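Local coordinates for probable sugar kinase (Clostridium perfringens, PDB 3KZH), which probably phosphorylates a sugar, as a kinase of the PfkB carbohydrate kinase family, at residues Val168-Ala173 with Arg190-Ile195; Thr185-Arg190 with Phe223-Ala228; Ile195-Pro200 with Ser211-Gly216; Tyr139-Ser144 with Asn162-Pro167. All coordinates share one frame; numbering follows the deposited sequence.

Contacts 1, 2 and 4 meet at the glucose, which is covalently joined to K187 of contact 2, and each contributes residues to its pocket. Contact 3 lies farther off, the side chain of L196 being about 9 Å from the sugar. Contacts 2 and 4 belong to one sheet: T185 O and K187 N probably hydrogen-bond to L165 N and L165 O. From these strands the chain runs on into the helices of contact 1, whose centre is about 10 Å from that of contact 2 and 14 Å from that of contact 4. Contact 3 shares I195 and helix 190-197 with contact 1 and is nested along the chain inside contact 2.

Contact 1: Val168-Ala173 with Arg190-Ile195. With BGC (beta-D-glucopyranose), chain C.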
loop_
_atom_site.group_PDB
_atom_site.type_symbol
_atom_site.label_atom_id
_atom_site.label_comp_id
_atom_site.label_asym_id
_atom_site.label_seq_id
_atom_site.Cartn_x
_atom_site.Cartn_y
_atom_site.Cartn_z
ATOM N N VAL A 168 11.778 22.813 -8.692
ATOM C CA VAL A 168 11.138 21.664 -9.386
ATOM C C VAL A 168 11.229 21.651 -10.940
ATOM O O VAL A 168 11.670 20.654 -11.525
ATOM C CB VAL A 168 9.668 21.396 -8.860
ATOM C CG1 VAL A 168 9.030 20.185 -9.544
ATOM C CG2 VAL A 168 9.696 21.154 -7.356
ATOM N N SER A 169 10.801 22.738 -11.584
ATOM C CA SER A 169 10.834 22.883 -13.043
ATOM C C SER A 169 10.919 24.357 -13.423
ATOM O O SER A 169 10.656 25.231 -12.595
ATOM C CB SER A 169 9.587 22.257 -13.694
ATOM O OG SER A 169 8.433 23.069 -13.529
ATOM N N ALA A 170 11.279 24.617 -14.684
ATOM C CA ALA A 170 11.388 25.977 -15.238
ATOM C C ALA A 170 10.031 26.678 -15.326
ATOM O O ALA A 170 9.930 27.892 -15.112
ATOM C CB ALA A 170 12.016 25.924 -16.597
ATOM N N GLU A 171 8.999 25.885 -15.616
ATOM C CA GLU A 171 7.623 26.349 -15.737
ATOM C C GLU A 171 7.126 26.779 -14.360
ATOM O O GLU A 171 6.589 27.867 -14.216
ATOM C CB GLU A 171 6.746 25.225 -16.314
ATOM C CG GLU A 171 5.384 25.649 -16.888
ATOM C CD GLU A 171 4.259 25.674 -15.857
ATOM O OE1 GLU A 171 4.074 24.663 -15.140
ATOM O OE2 GLU A 171 3.563 26.711 -15.766
ATOM N N LYS A 172 7.347 25.934 -13.355
ATOM C CA LYS A 172 6.940 26.211 -11.980
ATOM C C LYS A 172 7.720 27.366 -11.355
ATOM O O LYS A 172 7.218 28.028 -10.449
ATOM C CB LYS A 172 7.099 24.953 -11.124
ATOM C CG LYS A 172 5.900 24.025 -11.126
ATOM C CD LYS A 172 6.351 22.591 -10.947
ATOM C CE LYS A 172 5.209 21.650 -10.609
ATOM N NZ LYS A 172 4.731 21.837 -9.213
ATOM N N ALA A 173 8.916 27.628 -11.890
ATOM C CA ALA A 173 9.814 28.695 -11.425
ATOM C C ALA A 173 9.382 30.118 -11.786
ATOM O O ALA A 173 9.680 31.061 -11.049
ATOM C CB ALA A 173 11.238 28.438 -11.919
ATOM N N ARG A 190 20.514 25.207 -14.440
ATOM C CA ARG A 190 20.826 26.243 -15.434
ATOM C C ARG A 190 19.584 26.958 -15.989
ATOM O O ARG A 190 19.446 28.167 -15.789
ATOM C CB ARG A 190 21.684 25.675 -16.567
ATOM C CG ARG A 190 22.242 26.738 -17.513
ATOM C CD ARG A 190 22.982 26.138 -18.693
ATOM N NE ARG A 190 24.219 25.472 -18.288
ATOM C CZ ARG A 190 25.442 25.984 -18.426
ATOM N NH1 ARG A 190 25.622 27.189 -18.963
ATOM N NH2 ARG A 190 26.497 25.276 -18.040
ATOM N N HIS A 191 18.636 26.185 -16.531
ATOM C CA HIS A 191 17.403 26.721 -17.117
ATOM C C HIS A 191 16.466 27.420 -16.126
ATOM O O HIS A 191 15.924 28.471 -16.444
ATOM C CB HIS A 191 16.656 25.641 -17.914
ATOM C CG HIS A 191 15.771 26.192 -18.994
ATOM N ND1 HIS A 191 16.247 26.999 -20.007
ATOM C CD2 HIS A 191 14.438 26.083 -19.200
ATOM C CE1 HIS A 191 15.245 27.366 -20.786
ATOM N NE2 HIS A 191 14.135 26.825 -20.317
ATOM N N GLU A 192 16.327 26.869 -14.920
ATOM C CA GLU A 192 15.471 27.458 -13.877
ATOM C C GLU A 192 16.053 28.787 -13.387
ATOM O O GLU A 192 15.307 29.693 -13.019
ATOM C CB GLU A 192 15.298 26.502 -12.694
ATOM C CG GLU A 192 14.517 25.229 -12.979
ATOM C CD GLU A 192 14.671 24.153 -11.899
ATOM O OE1 GLU A 192 15.247 24.417 -10.821
ATOM O OE2 GLU A 192 14.223 23.016 -12.139
ATOM N N ALA A 193 17.384 28.902 -13.425
ATOM C CA ALA A 193 18.103 30.117 -13.020
ATOM C C ALA A 193 17.957 31.218 -14.068
ATOM O O ALA A 193 17.985 32.397 -13.728
ATOM C CB ALA A 193 19.573 29.811 -12.788
ATOM N N GLU A 194 17.800 30.817 -15.334
ATOM C CA GLU A 194 17.607 31.743 -16.451
ATOM C C GLU A 194 16.235 32.400 -16.351
ATOM O O GLU A 194 16.097 33.608 -16.569
ATOM C CB GLU A 194 17.716 31.012 -17.788
ATOM C CG GLU A 194 19.097 30.481 -18.072
ATOM C CD GLU A 194 19.195 29.728 -19.373
ATOM O OE1 GLU A 194 20.111 30.047 -20.162
ATOM O OE2 GLU A 194 18.372 28.814 -19.600
ATOM N N ILE A 195 15.247 31.594 -15.951
ATOM C CA ILE A 195 13.863 32.028 -15.784
ATOM C C ILE A 195 13.770 33.012 -14.618
ATOM O O ILE A 195 13.173 34.087 -14.758
ATOM C CB ILE A 195 12.898 30.822 -15.515
ATOM C CG1 ILE A 195 13.046 29.726 -16.581
ATOM C CG2 ILE A 195 11.459 31.289 -15.456
ATOM C CD1 ILE A 195 12.779 30.137 -18.022
HETATM C C2 BGC C . 15.310 20.078 -10.806
HETATM C C3 BGC C . 16.450 19.017 -10.882
HETATM C C4 BGC C . 17.736 19.812 -10.402
HETATM C C5 BGC C . 17.572 20.417 -8.943
HETATM C C6 BGC C . 18.723 21.192 -8.444
HETATM C C1 BGC C . 15.185 20.547 -9.359
HETATM O O1 BGC C . 14.259 21.371 -9.286
HETATM O O2 BGC C . 14.222 19.525 -11.151
HETATM O O3 BGC C . 16.523 18.737 -12.132
HETATM O O4 BGC C . 18.763 18.990 -10.462
HETATM O O5 BGC C . 16.432 21.242 -8.900
#
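V168 O receives a hydrogen bond from O2 of the glucose at 2.8 Å, and E192, whose OE2 lies 3.5 Å from V168 C, reaches toward the same sugar. CG of E192 stands anti to the carbonyl carbon (chi1 -67°), 3.7 Å from A170 N, and the extended chain beyond it carries the carboxylate past S169. Glucose O1 lies 3.3 Å from E192 OE2, its proton not settled between this oxygen and D166 OD1. Alanine suits position 170, since its small side chain lets A170 and E192 bring their CA atoms within 4.6 Å. A170 CB touches both H191 CD2, at 3.6 Å, and I195 CG1, at 3.9 Å. H191 ND1 hydrogen-bonds E194 OE2, tilted from the ring plane. S169 OG caps the short, weakly bonded first helix by accepting from K172 N at 3.1 Å; N189 OD1 caps the second at E192 N. N189 to E192 read as the NXXE motif of PfkB kinases, which in relatives lies by the metal and phosphates of ATP; here glucose occupies the pocket.

Contact 2: Thr185-Arg190 with Phe223-Ala228. With BGC (beta-D-glucopyranose), chain C.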
loop_
_atom_site.group_PDB
_atom_site.type_symbol
_atom_site.label_atom_id
_atom_site.label_comp_id
_atom_site.label_asym_id
_atom_site.label_seq_id
_atom_site.Cartn_x
_atom_site.Cartn_y
_atom_site.Cartn_z
ATOM N N THR A 185 18.102 30.657 0.663
ATOM C CA THR A 185 18.813 29.827 -0.291
ATOM C C THR A 185 17.899 29.406 -1.409
ATOM O O THR A 185 16.731 29.097 -1.186
ATOM C CB THR A 185 19.393 28.537 0.403
ATOM O OG1 THR A 185 20.406 28.914 1.338
ATOM C CG2 THR A 185 20.002 27.542 -0.606
ATOM N N ILE A 186 18.415 29.500 -2.627
ATOM C CA ILE A 186 17.684 29.010 -3.790
ATOM C C ILE A 186 18.615 27.959 -4.412
ATOM O O ILE A 186 19.836 28.050 -4.303
ATOM C CB ILE A 186 17.254 30.133 -4.807
ATOM C CG1 ILE A 186 18.446 30.939 -5.323
ATOM C CG2 ILE A 186 16.187 31.037 -4.181
ATOM C CD1 ILE A 186 18.177 31.603 -6.641
ATOM N N LYS A 187 18.031 26.935 -5.041
ATOM C CA LYS A 187 18.798 25.869 -5.642
ATOM C C LYS A 187 18.235 25.520 -7.072
ATOM O O LYS A 187 17.558 24.472 -7.266
ATOM C CB LYS A 187 18.841 24.628 -4.742
ATOM C CG LYS A 187 20.144 23.782 -4.926
ATOM C CD LYS A 187 20.088 22.806 -6.046
ATOM C CE LYS A 187 18.943 21.823 -5.938
ATOM N NZ LYS A 187 18.269 21.619 -7.175
ATOM N N PRO A 188 18.495 26.396 -8.054
ATOM C CA PRO A 188 17.984 26.058 -9.375
ATOM C C PRO A 188 19.001 25.394 -10.292
ATOM O O PRO A 188 20.161 25.282 -9.932
ATOM C CB PRO A 188 17.571 27.434 -9.915
ATOM C CG PRO A 188 18.615 28.321 -9.369
ATOM C CD PRO A 188 18.718 27.852 -7.963
ATOM N N ASN A 189 18.538 24.861 -11.422
ATOM C CA ASN A 189 19.476 24.322 -12.393
ATOM C C ASN A 189 19.734 25.459 -13.392
ATOM O O ASN A 189 19.213 26.565 -13.200
ATOM C CB ASN A 189 19.025 22.987 -13.028
ATOM C CG ASN A 189 17.746 23.084 -13.849
ATOM O OD1 ASN A 189 17.213 24.158 -14.108
ATOM N ND2 ASN A 189 17.265 21.936 -14.286
ATOM N N ARG A 190 20.514 25.207 -14.440
ATOM C CA ARG A 190 20.826 26.243 -15.434
ATOM C C ARG A 190 19.584 26.958 -15.989
ATOM O O ARG A 190 19.446 28.167 -15.789
ATOM C CB ARG A 190 21.684 25.675 -16.567
ATOM C CG ARG A 190 22.242 26.738 -17.513
ATOM C CD ARG A 190 22.982 26.138 -18.693
ATOM N NE ARG A 190 24.219 25.472 -18.288
ATOM C CZ ARG A 190 25.442 25.984 -18.426
ATOM N NH1 ARG A 190 25.622 27.189 -18.963
ATOM N NH2 ARG A 190 26.497 25.276 -18.040
ATOM N N PHE A 223 23.007 28.274 -5.246
ATOM C CA PHE A 223 23.555 27.020 -5.767
ATOM C C PHE A 223 22.882 26.733 -7.116
ATOM O O PHE A 223 21.663 26.587 -7.179
ATOM C CB PHE A 223 23.304 25.847 -4.805
ATOM C CG PHE A 223 23.959 25.999 -3.465
ATOM C CD1 PHE A 223 25.316 25.677 -3.289
ATOM C CD2 PHE A 223 23.238 26.534 -2.382
ATOM C CE1 PHE A 223 25.955 25.903 -2.046
ATOM C CE2 PHE A 223 23.865 26.762 -1.134
ATOM C CZ PHE A 223 25.237 26.443 -0.972
ATOM N N ILE A 224 23.664 26.721 -8.195
ATOM C CA ILE A 224 23.128 26.455 -9.536
ATOM C C ILE A 224 23.681 25.130 -10.079
ATOM O O ILE A 224 24.885 25.002 -10.318
ATOM C CB ILE A 224 23.394 27.656 -10.552
ATOM C CG1 ILE A 224 22.776 28.958 -10.025
ATOM C CG2 ILE A 224 22.718 27.383 -11.906
ATOM C CD1 ILE A 224 23.298 30.234 -10.666
ATOM N N SER A 225 22.794 24.145 -10.246
ATOM C CA SER A 225 23.158 22.821 -10.777
ATOM C C SER A 225 23.414 22.970 -12.267
ATOM O O SER A 225 22.634 23.619 -12.957
ATOM C CB SER A 225 22.030 21.803 -10.574
ATOM O OG SER A 225 21.702 21.653 -9.219
ATOM N N LEU A 226 24.531 22.416 -12.745
ATOM C CA LEU A 226 24.907 22.501 -14.161
ATOM C C LEU A 226 25.069 21.115 -14.774
ATOM O O LEU A 226 25.942 20.897 -15.625
ATOM C CB LEU A 226 26.214 23.290 -14.303
ATOM C CG LEU A 226 26.345 24.662 -13.642
ATOM C CD1 LEU A 226 27.784 25.106 -13.717
ATOM C CD2 LEU A 226 25.393 25.665 -14.292
ATOM N N ASP A 227 24.219 20.186 -14.329
ATOM C CA ASP A 227 24.202 18.779 -14.764
ATOM C C ASP A 227 25.567 18.075 -14.657
ATOM O O ASP A 227 26.036 17.808 -13.546
ATOM C CB ASP A 227 23.585 18.632 -16.171
ATOM C CG ASP A 227 22.055 18.765 -16.181
ATOM O OD1 ASP A 227 21.436 19.092 -15.140
ATOM O OD2 ASP A 227 21.462 18.527 -17.257
ATOM N N ALA A 228 26.218 17.836 -15.800
ATOM C CA ALA A 228 27.530 17.184 -15.857
ATOM C C ALA A 228 28.684 18.087 -15.424
ATOM O O ALA A 228 29.706 17.589 -14.958
ATOM C CB ALA A 228 27.784 16.646 -17.254
HETATM C C2 BGC C . 15.310 20.078 -10.806
HETATM C C3 BGC C . 16.450 19.017 -10.882
HETATM C C4 BGC C . 17.736 19.812 -10.402
HETATM C C5 BGC C . 17.572 20.417 -8.943
HETATM C C6 BGC C . 18.723 21.192 -8.444
HETATM C C1 BGC C . 15.185 20.547 -9.359
HETATM O O1 BGC C . 14.259 21.371 -9.286
HETATM O O2 BGC C . 14.222 19.525 -11.151
HETATM O O3 BGC C . 16.523 18.737 -12.132
HETATM O O4 BGC C . 18.763 18.990 -10.462
HETATM O O5 BGC C . 16.432 21.242 -8.900
#
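P188 and S225 are joined by the sounder of two backbone hydrogen bonds: S225 N gives its hydrogen to P188 O at 2.9 Å. The other, from F223 N to I186 O at 3.3 Å, is weak. Proline has no N-H to return, and F223 O is instead met by K187 CA at 3.3 Å, a CA-H...O contact; I224 CA touches P188 O likewise. The chains stay side by side past strand 185-186, as far as a single bridge between N189 and S225.

K187 NZ is covalently bonded to glucose C6 at 1.4 Å. In its long chain the bend at chi2 (-85°) sets CD 3.7 Å from S225 OG, and the later bends at chi3 and chi4 place CE and then NZ against the sugar. S225 OG lies close to C6, at 3.1 Å; serine is small enough to stand there.

Van der Waals packing completes the join. T185 CG2 meets the F223 ring at its edge, in plane, at 3.8 Å from CD2, while T185 OG1 hydrogen-bonds Y267. I224 CG2 lies against the N189 carbonyl, and L226 CD2 sits over one face of the R190 guanidinium, whose NH1 hydrogen-bonds I201 O.

F223 also touches helices 255-268 and 273-288 and strand 231-234, while I186 and I224 pack on helix 204-217.

Contact 3: Ile195-Pro200 with Ser211-Gly216; sequences ILAGFP and SNYFLG
A197 and Y213 form the nearest backbone approach, CA to CA 7.3 Å, where helix 190-197 ends beside helix 204-217; G198 leaves the helix with phi 96°, a conformation in which a CB would jam against the preceding carbonyl. Two aromatic side chains bridge the helices. F214 presents the end of its ring: CE1 is 3.8 Å from L196 CB, and CZ is 3.9 Å from A197 CB, with L196 C at the ring edge in plane. A197 is small enough to admit this large ring. In Y213, chi1 (165°) turns CG toward helix 190-197, and the ring brings CE2 to 3.8 Å from A197 O, with L196 O at the ring edge in plane. Its hydroxyl is linked to the same helix end by a water that donates to L196 O at 3.0 Å and hydrogen-bonds to Y213 OH at 3.2 Å. Tyrosine thus supplies both an apolar flank and a polar tip. A197 CB also rests over one face of F199, toward the rim. L196 and F214 both pack on I180, and F214 continues to V222, so helix 204-217 rests on strand 221-225, while helix 190-197 joins it through L196 and A197.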
loop_
_atom_site.group_PDB
_atom_site.type_symbol
_atom_site.label_atom_id
_atom_site.label_comp_id
_atom_site.label_asym_id
_atom_site.label_seq_id
_atom_site.Cartn_x
_atom_site.Cartn_y
_atom_site.Cartn_z
ATOM N N ILE A 195 15.247 31.594 -15.951
ATOM C CA ILE A 195 13.863 32.028 -15.784
ATOM C C ILE A 195 13.770 33.012 -14.618
ATOM O O ILE A 195 13.173 34.087 -14.758
ATOM C CB ILE A 195 12.898 30.822 -15.515
ATOM C CG1 ILE A 195 13.046 29.726 -16.581
ATOM C CG2 ILE A 195 11.459 31.289 -15.456
ATOM C CD1 ILE A 195 12.779 30.137 -18.022
ATOM N N LEU A 196 14.417 32.656 -13.506
ATOM C CA LEU A 196 14.432 33.470 -12.292
ATOM C C LEU A 196 15.242 34.771 -12.412
ATOM O O LEU A 196 14.903 35.776 -11.776
ATOM C CB LEU A 196 14.930 32.643 -11.103
ATOM C CG LEU A 196 14.159 31.428 -10.585
ATOM C CD1 LEU A 196 15.011 30.721 -9.563
ATOM C CD2 LEU A 196 12.813 31.808 -10.001
ATOM N N ALA A 197 16.299 34.744 -13.224
ATOM C CA ALA A 197 17.157 35.911 -13.440
ATOM C C ALA A 197 16.632 36.841 -14.536
ATOM O O ALA A 197 16.709 38.068 -14.406
ATOM C CB ALA A 197 18.585 35.478 -13.749
ATOM N N GLY A 198 16.105 36.246 -15.608
ATOM C CA GLY A 198 15.560 37.008 -16.718
ATOM C C GLY A 198 16.506 37.240 -17.885
ATOM O O GLY A 198 16.302 38.178 -18.661
ATOM N N PHE A 199 17.543 36.403 -17.989
ATOM C CA PHE A 199 18.549 36.473 -19.059
ATOM C C PHE A 199 19.272 35.124 -19.222
ATOM O O PHE A 199 19.333 34.352 -18.261
ATOM C CB PHE A 199 19.559 37.633 -18.821
ATOM C CG PHE A 199 20.218 37.640 -17.459
ATOM C CD1 PHE A 199 21.391 36.888 -17.216
ATOM C CD2 PHE A 199 19.702 38.447 -16.428
ATOM C CE1 PHE A 199 22.040 36.937 -15.964
ATOM C CE2 PHE A 199 20.342 38.513 -15.165
ATOM C CZ PHE A 199 21.513 37.757 -14.936
ATOM N N PRO A 200 19.820 34.819 -20.431
ATOM C CA PRO A 200 20.528 33.542 -20.649
ATOM C C PRO A 200 21.815 33.342 -19.845
ATOM O O PRO A 200 22.491 34.310 -19.474
ATOM C CB PRO A 200 20.833 33.574 -22.146
ATOM C CG PRO A 200 19.696 34.335 -22.700
ATOM C CD PRO A 200 19.592 35.483 -21.733
ATOM N N SER A 211 23.991 34.853 -10.145
ATOM C CA SER A 211 24.126 34.656 -8.718
ATOM C C SER A 211 24.299 35.970 -7.952
ATOM O O SER A 211 23.708 36.118 -6.881
ATOM C CB SER A 211 25.224 33.645 -8.406
ATOM O OG SER A 211 26.488 34.046 -8.880
ATOM N N ASN A 212 25.019 36.941 -8.540
ATOM C CA ASN A 212 25.215 38.270 -7.932
ATOM C C ASN A 212 23.907 39.056 -7.865
ATOM O O ASN A 212 23.673 39.805 -6.918
ATOM C CB ASN A 212 26.261 39.095 -8.691
ATOM C CG ASN A 212 27.690 38.818 -8.232
ATOM O OD1 ASN A 212 27.935 38.380 -7.097
ATOM N ND2 ASN A 212 28.646 39.095 -9.116
ATOM N N TYR A 213 23.053 38.846 -8.866
ATOM C CA TYR A 213 21.738 39.471 -8.957
ATOM C C TYR A 213 20.820 38.897 -7.862
ATOM O O TYR A 213 20.078 39.648 -7.219
ATOM C CB TYR A 213 21.160 39.247 -10.370
ATOM C CG TYR A 213 19.676 39.510 -10.522
ATOM C CD1 TYR A 213 19.159 40.823 -10.479
ATOM C CD2 TYR A 213 18.768 38.435 -10.657
ATOM C CE1 TYR A 213 17.759 41.059 -10.561
ATOM C CE2 TYR A 213 17.372 38.660 -10.738
ATOM C CZ TYR A 213 16.878 39.969 -10.689
ATOM O OH TYR A 213 15.524 40.183 -10.753
ATOM N N PHE A 214 20.888 37.578 -7.655
ATOM C CA PHE A 214 20.088 36.901 -6.630
ATOM C C PHE A 214 20.484 37.372 -5.236
ATOM O O PHE A 214 19.616 37.601 -4.397
ATOM C CB PHE A 214 20.224 35.378 -6.726
ATOM C CG PHE A 214 19.634 34.772 -7.979
ATOM C CD1 PHE A 214 18.376 35.175 -8.464
ATOM C CD2 PHE A 214 20.340 33.764 -8.670
ATOM C CE1 PHE A 214 17.821 34.581 -9.629
ATOM C CE2 PHE A 214 19.805 33.159 -9.838
ATOM C CZ PHE A 214 18.537 33.570 -10.317
ATOM N N LEU A 215 21.786 37.597 -5.032
ATOM C CA LEU A 215 22.319 38.093 -3.758
ATOM C C LEU A 215 21.880 39.540 -3.519
ATOM O O LEU A 215 21.768 39.977 -2.369
ATOM C CB LEU A 215 23.851 38.024 -3.736
ATOM C CG LEU A 215 24.573 36.682 -3.890
ATOM C CD1 LEU A 215 26.035 36.946 -4.165
ATOM C CD2 LEU A 215 24.384 35.785 -2.687
ATOM N N GLY A 216 21.611 40.250 -4.624
ATOM C CA GLY A 216 21.166 41.637 -4.594
ATOM C C GLY A 216 19.726 41.753 -4.137
ATOM O O GLY A 216 19.370 42.693 -3.417
HETATM O O HOH W 1 13.681 37.678 -9.874
#

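Contact 4: Tyr139-Ser144 with Asn162-Pro167; sequences YTVLDS and NFILDP. With BGC (beta-D-glucopyranose), chain C.
Y139-S144 and N162-P167 are neighbouring parallel strands of the central sheet, the two ends of a beta-alpha-beta unit that crosses over through helix 147-157. The ladder alternates as parallel strands require. T140 N donates to N162 O at 2.9 Å, and T140 O accepts from I164 N at 2.8 Å; L142 N then bonds to I164 O, and L142 O takes D166 N at 3.2 Å. On one face F163 lies alongside T140, CE1 3.8 Å from T140 CG2, and crosses L142, CD1 3.7 Å from L142 CD1, an aromatic broad enough to touch both. On the other, I164 CD1 packs on Y139 CB, and Y139 CD1 lies 3.5 Å from N162 CB, its ring 45° from the asparagine amide. Beyond the ladder, S144 OG donates to P167 O at 2.6 Å from above the carbonyl plane, tying the two chains there. Serine, short and polar, serves this buried carbonyl. In D166, CG stands anti to the backbone N (chi1 -173°), and OD1 lies 2.9 Å from glucose O1. The chemistry implies a division of labour: backbone polar groups are spent on pairing the strands, while the D166 carboxylate at the C-terminal end meets the sugar.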
loop_
_atom_site.group_PDB
_atom_site.type_symbol
_atom_site.label_atom_id
_atom_site.label_comp_id
_atom_site.label_asym_id
_atom_site.label_seq_id
_atom_site.Cartn_x
_atom_site.Cartn_y
_atom_site.Cartn_z
ATOM N N TYR A 139 16.036 26.039 9.459
ATOM C CA TYR A 139 15.856 26.189 8.016
ATOM C C TYR A 139 14.533 25.531 7.638
ATOM O O TYR A 139 14.055 24.639 8.350
ATOM C CB TYR A 139 17.043 25.606 7.205
ATOM C CG TYR A 139 18.374 26.326 7.403
ATOM C CD1 TYR A 139 18.771 27.371 6.567
ATOM C CD2 TYR A 139 19.199 26.020 8.489
ATOM C CE1 TYR A 139 19.973 28.101 6.834
ATOM C CE2 TYR A 139 20.370 26.722 8.771
ATOM C CZ TYR A 139 20.755 27.760 7.944
ATOM O OH TYR A 139 21.905 28.452 8.246
ATOM N N THR A 140 13.887 26.049 6.592
ATOM C CA THR A 140 12.618 25.491 6.130
ATOM C C THR A 140 12.609 25.324 4.606
ATOM O O THR A 140 12.721 26.293 3.857
ATOM C CB THR A 140 11.374 26.293 6.658
ATOM O OG1 THR A 140 11.347 26.252 8.089
ATOM C CG2 THR A 140 10.063 25.689 6.154
ATOM N N VAL A 141 12.486 24.071 4.168
ATOM C CA VAL A 141 12.489 23.710 2.748
ATOM C C VAL A 141 11.088 23.750 2.157
ATOM O O VAL A 141 10.119 23.262 2.745
ATOM C CB VAL A 141 13.124 22.293 2.521
ATOM C CG1 VAL A 141 13.034 21.853 1.051
ATOM C CG2 VAL A 141 14.573 22.289 2.974
ATOM N N LEU A 142 11.006 24.358 0.982
ATOM C CA LEU A 142 9.770 24.485 0.230
ATOM C C LEU A 142 10.100 24.235 -1.226
ATOM O O LEU A 142 11.245 24.389 -1.649
ATOM C CB LEU A 142 9.191 25.916 0.336
ATOM C CG LEU A 142 8.669 26.575 1.621
ATOM C CD1 LEU A 142 8.179 27.973 1.328
ATOM C CD2 LEU A 142 7.563 25.760 2.222
ATOM N N ASP A 143 9.091 23.814 -1.976
ATOM C CA ASP A 143 9.215 23.632 -3.412
ATOM C C ASP A 143 8.271 24.668 -4.027
ATOM O O ASP A 143 7.615 25.393 -3.282
ATOM C CB ASP A 143 8.923 22.177 -3.851
ATOM C CG ASP A 143 7.489 21.700 -3.581
ATOM O OD1 ASP A 143 6.604 22.460 -3.132
ATOM O OD2 ASP A 143 7.261 20.503 -3.842
ATOM N N SER A 144 8.148 24.691 -5.351
ATOM C CA SER A 144 7.300 25.668 -6.034
ATOM C C SER A 144 5.871 25.229 -6.409
ATOM O O SER A 144 5.286 25.759 -7.361
ATOM C CB SER A 144 8.047 26.172 -7.260
ATOM O OG SER A 144 8.391 25.072 -8.070
ATOM N N ASN A 162 14.847 30.400 8.106
ATOM C CA ASN A 162 15.562 30.541 6.848
ATOM C C ASN A 162 15.056 29.583 5.762
ATOM O O ASN A 162 15.353 28.389 5.768
ATOM C CB ASN A 162 17.051 30.334 7.096
ATOM C CG ASN A 162 17.702 31.471 7.864
ATOM O OD1 ASN A 162 18.622 31.239 8.649
ATOM N ND2 ASN A 162 17.288 32.705 7.587
ATOM N N PHE A 163 14.328 30.133 4.802
ATOM C CA PHE A 163 13.740 29.354 3.718
ATOM C C PHE A 163 14.668 28.874 2.597
ATOM O O PHE A 163 15.562 29.598 2.166
ATOM C CB PHE A 163 12.564 30.120 3.130
ATOM C CG PHE A 163 11.359 30.154 4.000
ATOM C CD1 PHE A 163 10.443 29.100 3.978
ATOM C CD2 PHE A 163 11.101 31.270 4.817
ATOM C CE1 PHE A 163 9.258 29.146 4.760
ATOM C CE2 PHE A 163 9.929 31.335 5.601
ATOM C CZ PHE A 163 9.003 30.268 5.574
ATOM N N ILE A 164 14.450 27.633 2.153
ATOM C CA ILE A 164 15.235 27.009 1.080
ATOM C C ILE A 164 14.313 26.594 -0.085
ATOM O O ILE A 164 13.371 25.824 0.108
ATOM C CB ILE A 164 16.055 25.758 1.592
ATOM C CG1 ILE A 164 16.927 26.123 2.811
ATOM C CG2 ILE A 164 16.937 25.193 0.466
ATOM C CD1 ILE A 164 17.627 24.964 3.479
ATOM N N LEU A 165 14.617 27.078 -1.291
ATOM C CA LEU A 165 13.829 26.761 -2.482
ATOM C C LEU A 165 14.403 25.717 -3.445
ATOM O O LEU A 165 15.557 25.807 -3.862
ATOM C CB LEU A 165 13.513 28.043 -3.284
ATOM C CG LEU A 165 12.688 28.006 -4.590
ATOM C CD1 LEU A 165 11.279 27.472 -4.360
ATOM C CD2 LEU A 165 12.636 29.375 -5.248
ATOM N N ASP A 166 13.540 24.771 -3.824
ATOM C CA ASP A 166 13.825 23.726 -4.808
ATOM C C ASP A 166 12.750 24.065 -5.873
ATOM O O ASP A 166 11.591 23.696 -5.711
ATOM C CB ASP A 166 13.585 22.327 -4.210
ATOM C CG ASP A 166 14.030 21.185 -5.143
ATOM O OD1 ASP A 166 13.983 21.352 -6.378
ATOM O OD2 ASP A 166 14.436 20.111 -4.639
ATOM N N PRO A 167 13.118 24.773 -6.967
ATOM C CA PRO A 167 12.167 25.155 -8.026
ATOM C C PRO A 167 11.401 24.091 -8.818
ATOM O O PRO A 167 10.469 24.449 -9.532
ATOM C CB PRO A 167 13.010 26.037 -8.959
ATOM C CG PRO A 167 14.069 26.571 -8.075
ATOM C CD PRO A 167 14.437 25.356 -7.262
HETATM C C2 BGC C . 15.310 20.078 -10.806
HETATM C C3 BGC C . 16.450 19.017 -10.882
HETATM C C4 BGC C . 17.736 19.812 -10.402
HETATM C C5 BGC C . 17.572 20.417 -8.943
HETATM C C6 BGC C . 18.723 21.192 -8.444
HETATM C C1 BGC C . 15.185 20.547 -9.359
HETATM O O1 BGC C . 14.259 21.371 -9.286
HETATM O O2 BGC C . 14.222 19.525 -11.151
HETATM O O3 BGC C . 16.523 18.737 -12.132
HETATM O O4 BGC C . 18.763 18.990 -10.462
HETATM O O5 BGC C . 16.432 21.242 -8.900
#